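Local coordinates for ferric vibriobactin ABC transporter, periplasmic ferric vibriobactin-binding protein (Vibrio cholerae, PDB 3R5T) that binds the ferric vibriobactin siderophore complex in the periplasm, probably to hand it to an ABC transporter for iron import, at residues A[31-36]-A[116-121]; A[93-98]-A[210-215]; A[125-130]-A[142-147]. All blocks are in the same frame, centred on the assembly; numbering follows the deposited sequence.

Contact 1 of 3, residues A[31-36]-A[116-121]; sequences VTVTGT and VDYSDQ. With VBN ((4S,5R)-N-{3-[(2,3-dihydroxybenzoyl)amino]propyl}-2-(2,3-dihydroxyphenyl)-N-[3-({[(4S,5R)-2-(2,3-dihydroxyphenyl)-5-met hyl-4,5-dihydro-1,3-oxazol-4-yl]carbonyl}amino)propyl]-5-methyl-4,5-dihydro-1,3-oxazole-4-carboxamide), chain B; MOH (methanol), chain D.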
loop_
_atom_site.group_PDB
_atom_site.type_symbol
_atom_site.label_atom_id
_atom_site.label_comp_id
_atom_site.label_asym_id
_atom_site.label_seq_id
_atom_site.Cartn_x
_atom_site.Cartn_y
_atom_site.Cartn_z
ATOM N N VAL A 31 8.340 6.706 -0.067
ATOM C CA VAL A 31 7.980 6.176 1.240
ATOM C C VAL A 31 7.059 4.944 1.123
ATOM O O VAL A 31 7.173 4.007 1.913
ATOM C CB VAL A 31 7.372 7.307 2.127
ATOM C CG1 VAL A 31 6.027 7.793 1.552
ATOM C CG2 VAL A 31 7.230 6.858 3.588
ATOM N N THR A 32 6.179 4.923 0.127
ATOM C CA THR A 32 5.320 3.742 -0.061
ATOM C C THR A 32 6.134 2.476 -0.282
ATOM O O THR A 32 5.810 1.435 0.258
ATOM C CB THR A 32 4.344 3.896 -1.244
ATOM O OG1 THR A 32 3.502 5.019 -1.002
ATOM C CG2 THR A 32 3.465 2.654 -1.390
ATOM N N VAL A 33 7.205 2.566 -1.062
ATOM C CA VAL A 33 7.928 1.361 -1.434
ATOM C C VAL A 33 8.773 0.858 -0.278
ATOM O O VAL A 33 9.088 -0.329 -0.205
ATOM C CB VAL A 33 8.809 1.641 -2.632
ATOM C CG1 VAL A 33 9.705 0.449 -2.941
ATOM C CG2 VAL A 33 7.929 1.984 -3.825
ATOM N N THR A 34 9.138 1.757 0.634
ATOM C CA THR A 34 10.044 1.378 1.727
ATOM C C THR A 34 9.493 0.250 2.615
ATOM O O THR A 34 10.237 -0.630 3.061
ATOM C CB THR A 34 10.422 2.628 2.519
ATOM O OG1 THR A 34 11.085 3.517 1.623
ATOM C CG2 THR A 34 11.349 2.303 3.672
ATOM N N GLY A 35 8.189 0.270 2.860
ATOM C CA GLY A 35 7.574 -0.793 3.629
ATOM C C GLY A 35 7.815 -2.186 3.042
ATOM O O GLY A 35 8.061 -3.138 3.777
ATOM N N THR A 36 7.776 -2.291 1.717
ATOM C CA THR A 36 7.974 -3.578 1.074
ATOM C C THR A 36 9.449 -3.966 1.031
ATOM O O THR A 36 9.790 -5.150 1.174
ATOM C CB THR A 36 7.259 -3.613 -0.290
ATOM O OG1 THR A 36 5.847 -3.508 -0.047
ATOM C CG2 THR A 36 7.533 -4.932 -1.025
ATOM N N VAL A 116 9.176 1.588 -10.306
ATOM C CA VAL A 116 8.118 0.616 -10.060
ATOM C C VAL A 116 6.802 1.343 -9.810
ATOM O O VAL A 116 6.775 2.486 -9.348
ATOM C CB VAL A 116 8.451 -0.306 -8.851
ATOM C CG1 VAL A 116 9.708 -1.122 -9.146
ATOM C CG2 VAL A 116 8.619 0.513 -7.561
ATOM N N ASP A 117 5.702 0.687 -10.151
ATOM C CA ASP A 117 4.380 1.237 -9.905
ATOM C C ASP A 117 3.691 0.372 -8.865
ATOM O O ASP A 117 3.393 -0.802 -9.117
ATOM C CB ASP A 117 3.579 1.273 -11.202
ATOM C CG ASP A 117 2.251 2.003 -11.052
ATOM O OD1 ASP A 117 1.898 2.395 -9.916
ATOM O OD2 ASP A 117 1.575 2.174 -12.086
ATOM N N TYR A 118 3.463 0.933 -7.685
ATOM C CA TYR A 118 2.811 0.199 -6.616
ATOM C C TYR A 118 1.293 0.315 -6.668
ATOM O O TYR A 118 0.593 -0.314 -5.870
ATOM C CB TYR A 118 3.322 0.653 -5.252
ATOM C CG TYR A 118 3.153 2.138 -4.998
ATOM C CD1 TYR A 118 1.888 2.710 -4.871
ATOM C CD2 TYR A 118 4.262 2.967 -4.851
ATOM C CE1 TYR A 118 1.728 4.076 -4.620
ATOM C CE2 TYR A 118 4.119 4.320 -4.607
ATOM C CZ TYR A 118 2.853 4.889 -4.482
ATOM O OH TYR A 118 2.739 6.247 -4.221
ATOM N N SER A 119 0.780 1.125 -7.593
ATOM C CA SER A 119 -0.642 1.464 -7.565
ATOM C C SER A 119 -1.579 0.390 -8.118
ATOM O O SER A 119 -2.780 0.469 -7.913
ATOM C CB SER A 119 -0.897 2.806 -8.282
ATOM O OG SER A 119 -0.776 2.697 -9.699
ATOM N N ASP A 120 -1.041 -0.586 -8.836
ATOM C CA ASP A 120 -1.903 -1.591 -9.464
ATOM C C ASP A 120 -1.422 -3.003 -9.221
ATOM O O ASP A 120 -1.737 -3.924 -9.988
ATOM C CB ASP A 120 -2.024 -1.347 -10.966
ATOM C CG ASP A 120 -0.692 -1.441 -11.693
ATOM O OD1 ASP A 120 -0.749 -1.474 -12.946
ATOM O OD2 ASP A 120 0.389 -1.476 -11.049
ATOM N N GLN A 121 -0.664 -3.190 -8.154
ATOM C CA GLN A 121 -0.297 -4.554 -7.807
ATOM C C GLN A 121 -0.394 -4.774 -6.310
ATOM O O GLN A 121 -0.440 -3.843 -5.518
ATOM C CB GLN A 121 1.068 -4.967 -8.384
ATOM C CG GLN A 121 2.195 -4.052 -7.989
ATOM C CD GLN A 121 3.558 -4.432 -8.611
ATOM O OE1 GLN A 121 3.844 -5.602 -8.866
ATOM N NE2 GLN A 121 4.394 -3.431 -8.856
HETATM C C VBN B . -3.670 13.615 -1.572
HETATM N N VBN B . -1.738 12.387 -2.659
HETATM O O VBN B . -4.355 13.522 -2.536
HETATM C CA VBN B . -2.180 13.304 -1.623
HETATM C CB VBN B . -1.272 14.557 -1.915
HETATM C CAB VBN B . -0.215 9.778 5.323
HETATM O OAC VBN B . -7.963 10.263 -0.631
HETATM O OAD VBN B . -0.664 13.518 2.714
HETATM O OAF VBN B . -2.654 8.268 -2.647
HETATM O OAG VBN B . -1.576 9.519 -7.038
HETATM O OAH VBN B . 0.064 9.613 -2.869
HETATM O OAI VBN B . -3.933 10.445 -1.807
HETATM O OAJ VBN B . -2.033 10.518 -4.550
HETATM O OAK VBN B . -1.066 10.448 -0.546
HETATM C CAL VBN B . -6.054 6.822 -2.063
HETATM C CAM VBN B . -0.131 12.945 -7.280
HETATM C CAN VBN B . 2.761 8.857 -0.426
HETATM C CAO VBN B . -4.667 6.899 -2.425
HETATM C CAP VBN B . -0.517 11.624 -7.643
HETATM C CAQ VBN B . 2.060 8.918 -1.675
HETATM C CAR VBN B . -6.760 7.997 -1.611
HETATM C CAS VBN B . -0.404 13.444 -5.998
HETATM C CAT VBN B . 2.172 9.365 0.760
HETATM C CAU VBN B . -6.688 13.858 -0.023
HETATM C CAV VBN B . -4.081 14.734 2.128
HETATM C CAW VBN B . -7.160 12.911 -1.139
HETATM C CAX VBN B . -3.217 14.654 3.409
HETATM C CAY VBN B . -5.539 14.797 -0.394
HETATM C CAZ VBN B . -3.336 14.398 0.825
HETATM N NBB VBN B . -6.348 11.720 -1.377
HETATM N NBC VBN B . -2.795 13.278 3.666
HETATM N NBD VBN B . -1.120 10.623 2.064
HETATM O OBF VBN B . 0.938 10.330 3.146
HETATM C CBG VBN B . -6.888 10.410 -1.097
HETATM C CBH VBN B . -1.474 12.809 3.238
HETATM C CBJ VBN B . -1.490 13.224 -3.804
HETATM C CBK VBN B . -3.990 8.150 -2.332
HETATM C CBL VBN B . -1.186 10.805 -6.714
HETATM C CBM VBN B . 0.788 9.483 -1.696
HETATM C CBN VBN B . -4.654 9.265 -1.910
HETATM C CBO VBN B . -1.440 11.293 -5.499
HETATM C CBP VBN B . 0.224 9.972 -0.548
HETATM C CBQ VBN B . -6.099 9.180 -1.532
HETATM C CBR VBN B . -1.017 12.649 -5.116
HETATM C CBS VBN B . 0.934 9.889 0.733
HETATM C CBU VBN B . 0.007 10.795 4.216
HETATM C CBW VBN B . 0.300 10.547 1.925
HETATM C CBX VBN B . -1.255 11.306 3.358
HETATM N NBY VBN B . -4.193 14.218 -0.352
HETATM O OG1 VBN B . -1.061 14.504 -3.393
HETATM C CG2 VBN B . -0.066 14.800 -1.022
HETATM C C MOH D . 5.904 -1.527 -12.484
HETATM O O MOH D . 6.014 -1.899 -11.113
#
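Beside the ferric vibriobactin pocket, on helix 31-39, Thr32 lies over one face of the Tyr118 ring, which stands in the loop leaving strand 113-116. The contact is a CH-pi one: Thr32 CG2 sits 3.5 Å from the ring centroid of Tyr118, only 8° off the normal. Thr32 CB comes down near the hydroxyl half of the same face, 3.4 Å from Tyr118 CE2. With Thr32 CG2 trans to the backbone N (chi1 -60° for OG1), the methyl covers the ring while OG1 is turned toward the phenol end. Both hydroxyls find partners there in Asp98 and Arg269, which fixes the ring's polar end. Val33 CG2 adds an apolar touch near the ring plane, 3.9 Å from Tyr118 CD2, and also packs on Val116 CG2. Behind Tyr118 the loop is braced by an Asx turn: Asp117 OD1 takes Ser119 N at 2.9 Å and Ser119 OG at 2.7 Å, both from the same face of the carboxylate plane. All four touching residues are buried. Val31, Thr32 and Tyr118 line the siderophore pocket, where a helix and the loop after a strand wall a cleft between two sheet-based lobes, as in relatives of the solute-binding protein 8 family.

Contact 2 of 3, residues A[93-98]-A[210-215]; sequences SMIGAD and VHRDFL. With VBN ((4S,5R)-N-{3-[(2,3-dihydroxybenzoyl)amino]propyl}-2-(2,3-dihydroxyphenyl)-N-[3-({[(4S,5R)-2-(2,3-dihydroxyphenyl)-5-met hyl-4,5-dihydro-1,3-oxazol-4-yl]carbonyl}amino)propyl]-5-methyl-4,5-dihydro-1,3-oxazole-4-carboxamide), chain B.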
loop_
_atom_site.group_PDB
_atom_site.type_symbol
_atom_site.label_atom_id
_atom_site.label_comp_id
_atom_site.label_asym_id
_atom_site.label_seq_id
_atom_site.Cartn_x
_atom_site.Cartn_y
_atom_site.Cartn_z
ATOM N N SER A 93 9.073 5.552 -7.506
ATOM C CA SER A 93 7.707 5.152 -7.812
ATOM C C SER A 93 7.180 5.897 -9.013
ATOM O O SER A 93 7.595 7.029 -9.296
ATOM C CB SER A 93 6.785 5.343 -6.608
ATOM O OG SER A 93 6.651 6.709 -6.294
ATOM N N MET A 94 6.254 5.243 -9.708
ATOM C CA MET A 94 5.703 5.726 -10.970
ATOM C C MET A 94 4.656 6.830 -10.804
ATOM O O MET A 94 4.605 7.779 -11.594
ATOM C CB MET A 94 5.067 4.534 -11.692
ATOM C CG MET A 94 4.534 4.824 -13.075
ATOM S SD MET A 94 5.894 5.061 -14.223
ATOM C CE MET A 94 5.035 4.924 -15.786
ATOM N N ILE A 95 3.808 6.687 -9.789
ATOM C CA ILE A 95 2.693 7.620 -9.572
ATOM C C ILE A 95 2.304 7.673 -8.104
ATOM O O ILE A 95 2.286 6.643 -7.419
ATOM C CB ILE A 95 1.462 7.252 -10.436
ATOM C CG1 ILE A 95 0.311 8.231 -10.208
ATOM C CG2 ILE A 95 1.019 5.816 -10.136
ATOM C CD1 ILE A 95 -0.786 8.151 -11.296
ATOM N N GLY A 96 1.982 8.875 -7.627
ATOM C CA GLY A 96 1.675 9.072 -6.215
ATOM C C GLY A 96 2.423 10.298 -5.726
ATOM O O GLY A 96 3.336 10.787 -6.404
ATOM N N ALA A 97 2.054 10.804 -4.557
ATOM C CA ALA A 97 2.730 11.998 -4.029
ATOM C C ALA A 97 4.242 11.800 -3.832
ATOM O O ALA A 97 5.012 12.780 -3.821
ATOM C CB ALA A 97 2.076 12.463 -2.721
ATOM N N ASP A 98 4.649 10.544 -3.664
ATOM C CA ASP A 98 6.050 10.181 -3.399
ATOM C C ASP A 98 6.840 9.844 -4.669
ATOM O O ASP A 98 7.978 9.388 -4.591
ATOM C CB ASP A 98 6.138 9.021 -2.378
ATOM C CG ASP A 98 5.424 7.765 -2.828
ATOM O OD1 ASP A 98 4.973 7.694 -3.980
ATOM O OD2 ASP A 98 5.319 6.848 -1.998
ATOM N N VAL A 210 -5.626 9.842 -14.469
ATOM C CA VAL A 210 -5.955 8.418 -14.323
ATOM C C VAL A 210 -5.239 7.826 -13.117
ATOM O O VAL A 210 -4.057 8.068 -12.910
ATOM C CB VAL A 210 -5.548 7.628 -15.575
ATOM C CG1 VAL A 210 -5.763 6.125 -15.370
ATOM C CG2 VAL A 210 -6.329 8.145 -16.794
ATOM N N HIS A 211 -5.986 7.098 -12.296
ATOM C CA HIS A 211 -5.425 6.360 -11.174
ATOM C C HIS A 211 -5.871 4.912 -11.222
ATOM O O HIS A 211 -7.039 4.625 -11.510
ATOM C CB HIS A 211 -5.889 6.951 -9.849
ATOM C CG HIS A 211 -5.426 8.348 -9.612
ATOM N ND1 HIS A 211 -4.170 8.647 -9.128
ATOM C CD2 HIS A 211 -6.074 9.525 -9.749
ATOM C CE1 HIS A 211 -4.068 9.960 -8.979
ATOM N NE2 HIS A 211 -5.206 10.513 -9.358
ATOM N N ARG A 212 -4.949 4.010 -10.903
ATOM C CA ARG A 212 -5.226 2.579 -10.965
ATOM C C ARG A 212 -5.574 1.988 -9.598
ATOM O O ARG A 212 -6.150 0.892 -9.528
ATOM C CB ARG A 212 -4.032 1.859 -11.585
ATOM C CG ARG A 212 -3.856 2.221 -13.054
ATOM C CD ARG A 212 -2.573 1.660 -13.660
ATOM N NE ARG A 212 -1.389 2.392 -13.218
ATOM C CZ ARG A 212 -1.047 3.601 -13.659
ATOM N NH1 ARG A 212 -1.804 4.228 -14.547
ATOM N NH2 ARG A 212 0.053 4.184 -13.210
ATOM N N ASP A 213 -5.230 2.707 -8.528
ATOM C CA ASP A 213 -5.435 2.216 -7.163
ATOM C C ASP A 213 -6.822 2.552 -6.604
ATOM O O ASP A 213 -7.613 1.652 -6.278
ATOM C CB ASP A 213 -4.297 2.686 -6.209
ATOM C CG ASP A 213 -4.100 4.219 -6.145
ATOM O OD1 ASP A 213 -4.498 4.957 -7.069
ATOM O OD2 ASP A 213 -3.497 4.674 -5.149
ATOM N N PHE A 214 -7.098 3.850 -6.497
ATOM C CA PHE A 214 -8.412 4.322 -6.083
ATOM C C PHE A 214 -8.954 5.240 -7.159
ATOM O O PHE A 214 -8.231 6.110 -7.659
ATOM C CB PHE A 214 -8.329 5.115 -4.765
ATOM C CG PHE A 214 -8.180 4.256 -3.528
ATOM C CD1 PHE A 214 -9.193 4.189 -2.586
ATOM C CD2 PHE A 214 -7.024 3.521 -3.313
ATOM C CE1 PHE A 214 -9.045 3.405 -1.444
ATOM C CE2 PHE A 214 -6.880 2.731 -2.174
ATOM C CZ PHE A 214 -7.904 2.667 -1.251
ATOM N N LEU A 215 -10.233 5.079 -7.485
ATOM C CA LEU A 215 -10.900 5.980 -8.412
ATOM C C LEU A 215 -11.247 7.232 -7.621
ATOM O O LEU A 215 -11.957 7.152 -6.607
ATOM C CB LEU A 215 -12.191 5.356 -8.971
ATOM C CG LEU A 215 -12.837 6.125 -10.129
ATOM C CD1 LEU A 215 -11.953 6.076 -11.354
ATOM C CD2 LEU A 215 -14.194 5.542 -10.478
HETATM C C VBN B . -3.670 13.615 -1.572
HETATM N N VBN B . -1.738 12.387 -2.659
HETATM O O VBN B . -4.355 13.522 -2.536
HETATM C CA VBN B . -2.180 13.304 -1.623
HETATM C CB VBN B . -1.272 14.557 -1.915
HETATM C CAB VBN B . -0.215 9.778 5.323
HETATM O OAC VBN B . -7.963 10.263 -0.631
HETATM O OAD VBN B . -0.664 13.518 2.714
HETATM O OAF VBN B . -2.654 8.268 -2.647
HETATM O OAG VBN B . -1.576 9.519 -7.038
HETATM O OAH VBN B . 0.064 9.613 -2.869
HETATM O OAI VBN B . -3.933 10.445 -1.807
HETATM O OAJ VBN B . -2.033 10.518 -4.550
HETATM O OAK VBN B . -1.066 10.448 -0.546
HETATM C CAL VBN B . -6.054 6.822 -2.063
HETATM C CAM VBN B . -0.131 12.945 -7.280
HETATM C CAN VBN B . 2.761 8.857 -0.426
HETATM C CAO VBN B . -4.667 6.899 -2.425
HETATM C CAP VBN B . -0.517 11.624 -7.643
HETATM C CAQ VBN B . 2.060 8.918 -1.675
HETATM C CAR VBN B . -6.760 7.997 -1.611
HETATM C CAS VBN B . -0.404 13.444 -5.998
HETATM C CAT VBN B . 2.172 9.365 0.760
HETATM C CAU VBN B . -6.688 13.858 -0.023
HETATM C CAV VBN B . -4.081 14.734 2.128
HETATM C CAW VBN B . -7.160 12.911 -1.139
HETATM C CAX VBN B . -3.217 14.654 3.409
HETATM C CAY VBN B . -5.539 14.797 -0.394
HETATM C CAZ VBN B . -3.336 14.398 0.825
HETATM N NBB VBN B . -6.348 11.720 -1.377
HETATM N NBC VBN B . -2.795 13.278 3.666
HETATM N NBD VBN B . -1.120 10.623 2.064
HETATM O OBF VBN B . 0.938 10.330 3.146
HETATM C CBG VBN B . -6.888 10.410 -1.097
HETATM C CBH VBN B . -1.474 12.809 3.238
HETATM C CBJ VBN B . -1.490 13.224 -3.804
HETATM C CBK VBN B . -3.990 8.150 -2.332
HETATM C CBL VBN B . -1.186 10.805 -6.714
HETATM C CBM VBN B . 0.788 9.483 -1.696
HETATM C CBN VBN B . -4.654 9.265 -1.910
HETATM C CBO VBN B . -1.440 11.293 -5.499
HETATM C CBP VBN B . 0.224 9.972 -0.548
HETATM C CBQ VBN B . -6.099 9.180 -1.532
HETATM C CBR VBN B . -1.017 12.649 -5.116
HETATM C CBS VBN B . 0.934 9.889 0.733
HETATM C CBU VBN B . 0.007 10.795 4.216
HETATM C CBW VBN B . 0.300 10.547 1.925
HETATM C CBX VBN B . -1.255 11.306 3.358
HETATM N NBY VBN B . -4.193 14.218 -0.352
HETATM O OG1 VBN B . -1.061 14.504 -3.393
HETATM C CG2 VBN B . -0.066 14.800 -1.022
#
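The siderophore cleft is bridged here by Ile95, from the loop after strand 89-93, which reaches across to the 210-213 loop leading into strand 214-217. Its two branches divide the work. Ile95 CG1 runs trans to the backbone N (chi1 -180°), and the extended chain carries CD1 to 3.6 Å from the backbone oxygen Val210 O, with His211 ND1 next to it. The other branch, Ile95 CG2, meets Arg212 NH2 at 3.6 Å, coming obliquely to the guanidinium. That group is held by a salt bridge to Asp117, which lies on the same side of the cleft as Ile95.

Vibriobactin fills the adjoining space. Ala97 N donates an almost straight bond (173°) to VBN OAH at 2.9 Å, while Gly96 CA lies 3.4 Å from VBN CBL. From the facing segment His211 CE1 approaches VBN OAG at 3.2 Å, the oxygen lying near the plane of the imidazole. The Phe214 ring takes VBN CAL over one face, 3.6 Å above its plane and displaced toward the rim. Within its own loop, Asp98 OD1 accepts from Ser93 OG.

No hydrogen bond joins the two segments directly. Ile95 supplies apolar packing, and the polar ties run through the Arg212 salt bridge and the ligand, consistent with a closed cleft whose two walls both grip the siderophore.

Contact 3 of 3, residues A[125-130]-A[142-147]; sequences SLAQQL and RTIHNF. With MOH (methanol), chain D.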
loop_
_atom_site.group_PDB
_atom_site.type_symbol
_atom_site.label_atom_id
_atom_site.label_comp_id
_atom_site.label_asym_id
_atom_site.label_seq_id
_atom_site.Cartn_x
_atom_site.Cartn_y
_atom_site.Cartn_z
ATOM N N SER A 125 3.207 -8.757 -5.172
ATOM C CA SER A 125 3.730 -8.566 -6.519
ATOM C C SER A 125 4.864 -7.540 -6.514
ATOM O O SER A 125 5.885 -7.703 -7.189
ATOM C CB SER A 125 2.604 -8.136 -7.456
ATOM O OG SER A 125 3.082 -7.901 -8.767
ATOM N N LEU A 126 4.685 -6.469 -5.749
ATOM C CA LEU A 126 5.735 -5.478 -5.622
ATOM C C LEU A 126 6.959 -6.115 -4.944
ATOM O O LEU A 126 8.087 -5.883 -5.361
ATOM C CB LEU A 126 5.217 -4.303 -4.812
ATOM C CG LEU A 126 6.213 -3.164 -4.590
ATOM C CD1 LEU A 126 6.554 -2.496 -5.915
ATOM C CD2 LEU A 126 5.679 -2.134 -3.581
ATOM N N ALA A 127 6.735 -6.911 -3.902
ATOM C CA ALA A 127 7.858 -7.596 -3.239
ATOM C C ALA A 127 8.626 -8.496 -4.212
ATOM O O ALA A 127 9.855 -8.564 -4.191
ATOM C CB ALA A 127 7.367 -8.397 -2.058
ATOM N N GLN A 128 7.895 -9.239 -5.040
ATOM C CA GLN A 128 8.525 -10.090 -6.041
ATOM C C GLN A 128 9.355 -9.271 -7.027
ATOM O O GLN A 128 10.480 -9.646 -7.379
ATOM C CB GLN A 128 7.466 -10.904 -6.777
ATOM C CG GLN A 128 6.755 -11.897 -5.899
ATOM C CD GLN A 128 5.865 -12.817 -6.693
ATOM O OE1 GLN A 128 4.638 -12.753 -6.592
ATOM N NE2 GLN A 128 6.479 -13.671 -7.511
ATOM N N GLN A 129 8.797 -8.145 -7.462
ATOM C CA GLN A 129 9.481 -7.294 -8.411
ATOM C C GLN A 129 10.790 -6.798 -7.790
ATOM O O GLN A 129 11.852 -6.823 -8.430
ATOM C CB GLN A 129 8.575 -6.131 -8.780
ATOM C CG GLN A 129 9.194 -5.179 -9.760
ATOM C CD GLN A 129 8.175 -4.219 -10.299
ATOM O OE1 GLN A 129 7.302 -3.742 -9.567
ATOM N NE2 GLN A 129 8.279 -3.920 -11.588
ATOM N N LEU A 130 10.716 -6.354 -6.540
ATOM C CA LEU A 130 11.892 -5.861 -5.825
ATOM C C LEU A 130 12.860 -6.987 -5.483
ATOM O O LEU A 130 14.075 -6.769 -5.455
ATOM C CB LEU A 130 11.479 -5.104 -4.564
ATOM C CG LEU A 130 10.690 -3.830 -4.865
ATOM C CD1 LEU A 130 10.143 -3.218 -3.571
ATOM C CD2 LEU A 130 11.528 -2.834 -5.673
ATOM N N ARG A 142 9.666 -16.640 0.300
ATOM C CA ARG A 142 9.358 -17.171 1.624
ATOM C C ARG A 142 8.347 -16.282 2.341
ATOM O O ARG A 142 7.359 -16.760 2.905
ATOM C CB ARG A 142 10.636 -17.276 2.453
ATOM C CG ARG A 142 10.424 -17.682 3.899
ATOM C CD ARG A 142 11.706 -18.215 4.524
ATOM N NE ARG A 142 12.834 -17.294 4.402
ATOM C CZ ARG A 142 13.865 -17.470 3.580
ATOM N NH1 ARG A 142 13.918 -18.535 2.793
ATOM N NH2 ARG A 142 14.848 -16.578 3.546
ATOM N N THR A 143 8.625 -14.985 2.335
ATOM C CA THR A 143 7.731 -14.013 2.978
ATOM C C THR A 143 6.307 -14.069 2.417
ATOM O O THR A 143 5.317 -14.093 3.166
ATOM C CB THR A 143 8.302 -12.596 2.841
ATOM O OG1 THR A 143 9.585 -12.541 3.475
ATOM C CG2 THR A 143 7.377 -11.561 3.499
ATOM N N ILE A 144 6.210 -14.088 1.094
ATOM C CA ILE A 144 4.924 -14.156 0.413
ATOM C C ILE A 144 4.213 -15.470 0.721
ATOM O O ILE A 144 3.024 -15.489 1.045
ATOM C CB ILE A 144 5.112 -13.983 -1.114
ATOM C CG1 ILE A 144 5.586 -12.555 -1.409
ATOM C CG2 ILE A 144 3.834 -14.303 -1.881
ATOM C CD1 ILE A 144 6.167 -12.442 -2.788
ATOM N N HIS A 145 4.950 -16.572 0.647
ATOM C CA HIS A 145 4.347 -17.862 0.898
ATOM C C HIS A 145 3.807 -17.970 2.329
ATOM O O HIS A 145 2.701 -18.494 2.560
ATOM C CB HIS A 145 5.359 -18.973 0.631
ATOM C CG HIS A 145 4.928 -20.297 1.159
ATOM N ND1 HIS A 145 4.047 -21.110 0.478
ATOM C CD2 HIS A 145 5.206 -20.927 2.324
ATOM C CE1 HIS A 145 3.828 -22.204 1.188
ATOM N NE2 HIS A 145 4.521 -22.118 2.310
ATOM N N ASN A 146 4.576 -17.473 3.299
ATOM C CA ASN A 146 4.126 -17.552 4.684
ATOM C C ASN A 146 2.863 -16.727 4.899
ATOM O O ASN A 146 1.963 -17.136 5.640
ATOM C CB ASN A 146 5.208 -17.070 5.648
ATOM C CG ASN A 146 6.369 -18.035 5.765
ATOM O OD1 ASN A 146 6.271 -19.202 5.397
ATOM N ND2 ASN A 146 7.483 -17.539 6.290
ATOM N N PHE A 147 2.798 -15.562 4.259
ATOM C CA PHE A 147 1.657 -14.682 4.437
ATOM C C PHE A 147 0.423 -15.317 3.829
ATOM O O PHE A 147 -0.673 -15.240 4.391
ATOM C CB PHE A 147 1.933 -13.330 3.788
ATOM C CG PHE A 147 0.862 -12.311 4.050
ATOM C CD1 PHE A 147 0.853 -11.580 5.228
ATOM C CD2 PHE A 147 -0.133 -12.086 3.112
ATOM C CE1 PHE A 147 -0.149 -10.644 5.461
ATOM C CE2 PHE A 147 -1.123 -11.151 3.339
ATOM C CZ PHE A 147 -1.127 -10.438 4.507
HETATM C C MOH D . 5.904 -1.527 -12.484
HETATM O O MOH D . 6.014 -1.899 -11.113
#
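Ile144 CD1 is the single atom of segment 142-147 that meets segment 125-130, touching Ala127 and Gln128. Ile144 CD1 stands 4.3 Å from Ala127 CB in a plain apolar contact. Toward Gln128 the same methyl points at the aliphatic part of the chain, and the two side chains cross at about a right angle; Gln128 is modelled in two conformers, so the close fit of that pair is doubtful. Ile144 reaches this far because CG1 lies trans to the carbonyl carbon (chi1 -67°) and the chain then extends (chi2 163°). Between the segments the nearest CA atoms are those of Ala127 and Ile144, 8.1 Å apart.

On another side of helix 123-134, Gln129 OE1 accepts from the methanol oxygen at 2.7 Å and also from Gln121, tying the helix to the loop before it. Further out, Phe147 stacks edge-to-face with Trp123 and packs on Leu272 and Ala275 of helix 272-286, while Leu126, Ala127 and Leu130 rest on helix 31-39. Helix 123-134 thus lies between helix 31-39, next to the parallel sheet, and the outer helix 137-155, which follows that sheet and precedes the mixed one, consistent with the long lobe-spanning helix of relatives.

How the contacts relate
Contacts 1 and 2 have centres about 10 Å apart and both touch vibriobactin; a hydrogen bond and a salt bridge join them. Contact 3 lies about 12 Å from contact 1 and about 21 Å from contact 2, centre to centre, and shares a methanol with contact 1. Along the chain contacts 1 and 2 interleave, their segments running 31-36, 93-98, 116-121 and 210-215, whereas contact 3 follows contact 1. Segments 93-98 and 116-121 leave neighbouring strands of the parallel sheet, and 210-215 enters the mixed sheet. Contact 2 thus spans the two lobes at the ligand, contact 1 lies beside it in the parallel-sheet lobe, and contact 3 reaches the helix that probably links the lobes.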